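Local coordinates for protein D-alanyl transferase DltD (Enterococcus faecalis, PDB 6O93) that probably transfers D-alanine to lipoteichoic acid at the cell surface, as part of Gram-positive cell-wall biogenesis, at residues Glu222-Ala227 with Gly354-Asp359. Numbering follows the deposited sequence.
Sequences ELDQLA and GWLAVD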
ATOM      1  N   GLU A 222       5.339   5.892 -27.523  1.00 35.57           N
ATOM      2  CA  GLU A 222       4.270   6.824 -27.861  1.00 34.56           C
ATOM      3  C   GLU A 222       3.600   7.355 -26.599  1.00 33.10           C
ATOM      4  O   GLU A 222       3.372   8.562 -26.460  1.00 33.85           O
ATOM      5  CB  GLU A 222       3.245   6.139 -28.768  1.00 35.01           C
ATOM      6  CG  GLU A 222       2.119   7.050 -29.248  1.00 36.46           C
ATOM      7  CD  GLU A 222       1.056   6.301 -30.035  1.00 37.57           C
ATOM      8  OE1 GLU A 222       1.096   5.051 -30.057  1.00 36.42           O
ATOM      9  OE2 GLU A 222       0.179   6.959 -30.630  1.00 38.70           O
ATOM     10  N   LEU A 223       3.286   6.460 -25.660  1.00 30.91           N
ATOM     11  CA  LEU A 223       2.634   6.872 -24.422  1.00 30.57           C
ATOM     12  C   LEU A 223       3.549   7.755 -23.580  1.00 30.09           C
ATOM     13  O   LEU A 223       3.090   8.730 -22.972  1.00 29.26           O
ATOM     14  CB  LEU A 223       2.199   5.640 -23.629  1.00 29.24           C
ATOM     15  CG  LEU A 223       1.120   4.781 -24.292  1.00 29.10           C
ATOM     16  CD1 LEU A 223       1.045   3.408 -23.642  1.00 28.04           C
ATOM     17  CD2 LEU A 223      -0.234   5.473 -24.225  1.00 29.37           C
ATOM     18  N   ASP A 224       4.842   7.427 -23.524  1.00 30.25           N
ATOM     19  CA  ASP A 224       5.774   8.223 -22.730  1.00 30.45           C
ATOM     20  C   ASP A 224       5.816   9.662 -23.225  1.00 32.55           C
ATOM     21  O   ASP A 224       5.779  10.605 -22.424  1.00 31.46           O
ATOM     22  CB  ASP A 224       7.169   7.596 -22.777  1.00 29.83           C
ATOM     23  CG  ASP A 224       8.022   7.964 -21.572  1.00 30.12           C
ATOM     24  OD1 ASP A 224       7.457   8.318 -20.517  1.00 28.11           O
ATOM     25  OD2 ASP A 224       9.266   7.900 -21.680  1.00 31.55           O
ATOM     26  N   GLN A 225       5.888   9.851 -24.546  1.00 36.10           N
ATOM     27  CA  GLN A 225       5.866  11.196 -25.110  1.00 40.49           C
ATOM     28  C   GLN A 225       4.527  11.877 -24.863  1.00 37.85           C
ATOM     29  O   GLN A 225       4.480  13.070 -24.539  1.00 38.40           O
ATOM     30  CB  GLN A 225       6.167  11.138 -26.608  1.00 46.99           C
ATOM     31  CG  GLN A 225       7.582  10.683 -26.940  1.00 52.14           C
ATOM     32  CD  GLN A 225       7.800  10.495 -28.431  1.00 58.56           C
ATOM     33  OE1 GLN A 225       6.859  10.226 -29.180  1.00 60.47           O
ATOM     34  NE2 GLN A 225       9.047  10.638 -28.869  1.00 61.50           N
ATOM     35  N   LEU A 226       3.424  11.140 -25.015  1.00 35.63           N
ATOM     36  CA  LEU A 226       2.106  11.721 -24.778  1.00 34.71           C
ATOM     37  C   LEU A 226       1.948  12.142 -23.322  1.00 33.15           C
ATOM     38  O   LEU A 226       1.321  13.167 -23.028  1.00 34.01           O
ATOM     39  CB  LEU A 226       1.017  10.723 -25.171  1.00 34.09           C
ATOM     40  CG  LEU A 226      -0.429  11.193 -24.999  1.00 34.78           C
ATOM     41  CD1 LEU A 226      -0.738  12.337 -25.951  1.00 37.59           C
ATOM     42  CD2 LEU A 226      -1.395  10.039 -25.212  1.00 34.61           C
ATOM     43  N   ALA A 227       2.513  11.366 -22.395  1.00 31.34           N
ATOM     44  CA  ALA A 227       2.412  11.713 -20.981  1.00 31.49           C
ATOM     45  C   ALA A 227       3.103  13.038 -20.689  1.00 33.44           C
ATOM     46  O   ALA A 227       2.638  13.815 -19.847  1.00 33.59           O
ATOM     47  CB  ALA A 227       3.005  10.596 -20.123  1.00 29.69           C
ATOM     48  N   GLY A 354       5.473   8.412 -14.240  1.00 24.82           N
ATOM     49  CA  GLY A 354       5.809   7.449 -13.203  1.00 22.42           C
ATOM     50  C   GLY A 354       4.910   6.228 -13.239  1.00 20.70           C
ATOM     51  O   GLY A 354       5.384   5.088 -13.194  1.00 19.25           O
ATOM     52  N   TRP A 355       3.597   6.448 -13.322  1.00 21.37           N
ATOM     53  CA  TRP A 355       2.670   5.323 -13.395  1.00 21.55           C
ATOM     54  C   TRP A 355       2.859   4.534 -14.687  1.00 21.17           C
ATOM     55  O   TRP A 355       2.751   3.303 -14.687  1.00 21.05           O
ATOM     56  CB  TRP A 355       1.231   5.817 -13.273  1.00 21.98           C
ATOM     57  CG  TRP A 355       0.807   6.039 -11.857  1.00 21.97           C
ATOM     58  CD1 TRP A 355       0.419   7.217 -11.292  1.00 22.33           C
ATOM     59  CD2 TRP A 355       0.738   5.052 -10.820  1.00 20.76           C
ATOM     60  NE1 TRP A 355       0.105   7.025  -9.967  1.00 21.29           N
ATOM     61  CE2 TRP A 355       0.293   5.704  -9.653  1.00 20.34           C
ATOM     62  CE3 TRP A 355       1.006   3.680 -10.765  1.00 19.77           C
ATOM     63  CZ2 TRP A 355       0.110   5.034  -8.447  1.00 19.46           C
ATOM     64  CZ3 TRP A 355       0.821   3.015  -9.567  1.00 19.99           C
ATOM     65  CH2 TRP A 355       0.378   3.693  -8.424  1.00 19.65           C
ATOM     66  N   LEU A 356       3.137   5.223 -15.796  1.00 21.14           N
ATOM     67  CA  LEU A 356       3.421   4.519 -17.044  1.00 21.91           C
ATOM     68  C   LEU A 356       4.601   3.572 -16.876  1.00 24.02           C
ATOM     69  O   LEU A 356       4.554   2.422 -17.328  1.00 23.85           O
ATOM     70  CB  LEU A 356       3.698   5.521 -18.166  1.00 21.23           C
ATOM     71  CG  LEU A 356       3.979   4.909 -19.542  1.00 21.57           C
ATOM     72  CD1 LEU A 356       2.724   4.244 -20.103  1.00 22.16           C
ATOM     73  CD2 LEU A 356       4.517   5.956 -20.505  1.00 22.50           C
ATOM     74  N   ALA A 357       5.673   4.042 -16.231  1.00 25.36           N
ATOM     75  CA  ALA A 357       6.824   3.181 -15.983  1.00 25.16           C
ATOM     76  C   ALA A 357       6.457   2.028 -15.059  1.00 23.96           C
ATOM     77  O   ALA A 357       6.846   0.879 -15.302  1.00 24.63           O
ATOM     78  CB  ALA A 357       7.973   3.999 -15.393  1.00 25.59           C
ATOM     79  N   VAL A 358       5.708   2.314 -13.991  1.00 22.46           N
ATOM     80  CA  VAL A 358       5.268   1.251 -13.091  1.00 20.80           C
ATOM     81  C   VAL A 358       4.381   0.265 -13.835  1.00 20.34           C
ATOM     82  O   VAL A 358       4.521  -0.956 -13.689  1.00 19.80           O
ATOM     83  CB  VAL A 358       4.546   1.850 -11.869  1.00 19.72           C
ATOM     84  CG1 VAL A 358       3.856   0.755 -11.070  1.00 19.05           C
ATOM     85  CG2 VAL A 358       5.525   2.614 -10.991  1.00 19.04           C
ATOM     86  N   ASP A 359       3.459   0.778 -14.651  1.00 21.11           N
ATOM     87  CA  ASP A 359       2.552  -0.092 -15.393  1.00 22.51           C
ATOM     88  C   ASP A 359       3.316  -1.087 -16.260  1.00 23.21           C
ATOM     89  O   ASP A 359       2.929  -2.256 -16.361  1.00 23.64           O
ATOM     90  CB  ASP A 359       1.613   0.751 -16.258  1.00 23.38           C
ATOM     91  CG  ASP A 359       0.656  -0.096 -17.066  1.00 23.91           C
ATOM     92  OD1 ASP A 359      -0.353  -0.564 -16.492  1.00 23.87           O
ATOM     93  OD2 ASP A 359       0.919  -0.299 -18.270  1.00 22.65           O
TER
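Helix-to-helix packing at the periphery of an SGNH-hydrolase-like fold joins Leu223 and Asp224, on helix 220-233, to Leu356, on helix 352-367. The nearest CA atoms across the pair, those of Asp224 and Leu356, are 7.2 Å apart, and the Leu356 side chain spans the gap. Leu356 holds CG anti to its backbone N (chi1 -179°), which carries CG toward the facing helix, and chi2 of 68° then sends the two methyls to different targets. CD2 presses on the backbone of the facing helix, 3.4 Å from both N and CA of Asp224, and also lies 3.7 Å from the carbonyl C of Leu223. CD1 meets the neighbouring side chain, 3.8 Å from CB of Leu223 and 4.0 Å from its CD1, the two leucines crossing at about a right angle. No hydrogen bond runs directly between 222-227 and 354-359. In the fold, helix 352-367 follows the edge strand 331-333 of the parallel sheet, and its Leu356 also touches Leu60 of helix 57-63, while Leu223 rests on Leu214 and Tyr218. Asp224 borders the apolar patch: its OD1 comes 3.8 Å from CD2 of Leu356, but the polar partner of that oxygen is Arg353, on the same helix 352-367 as Leu356 and three residues earlier, in a salt bridge to NE.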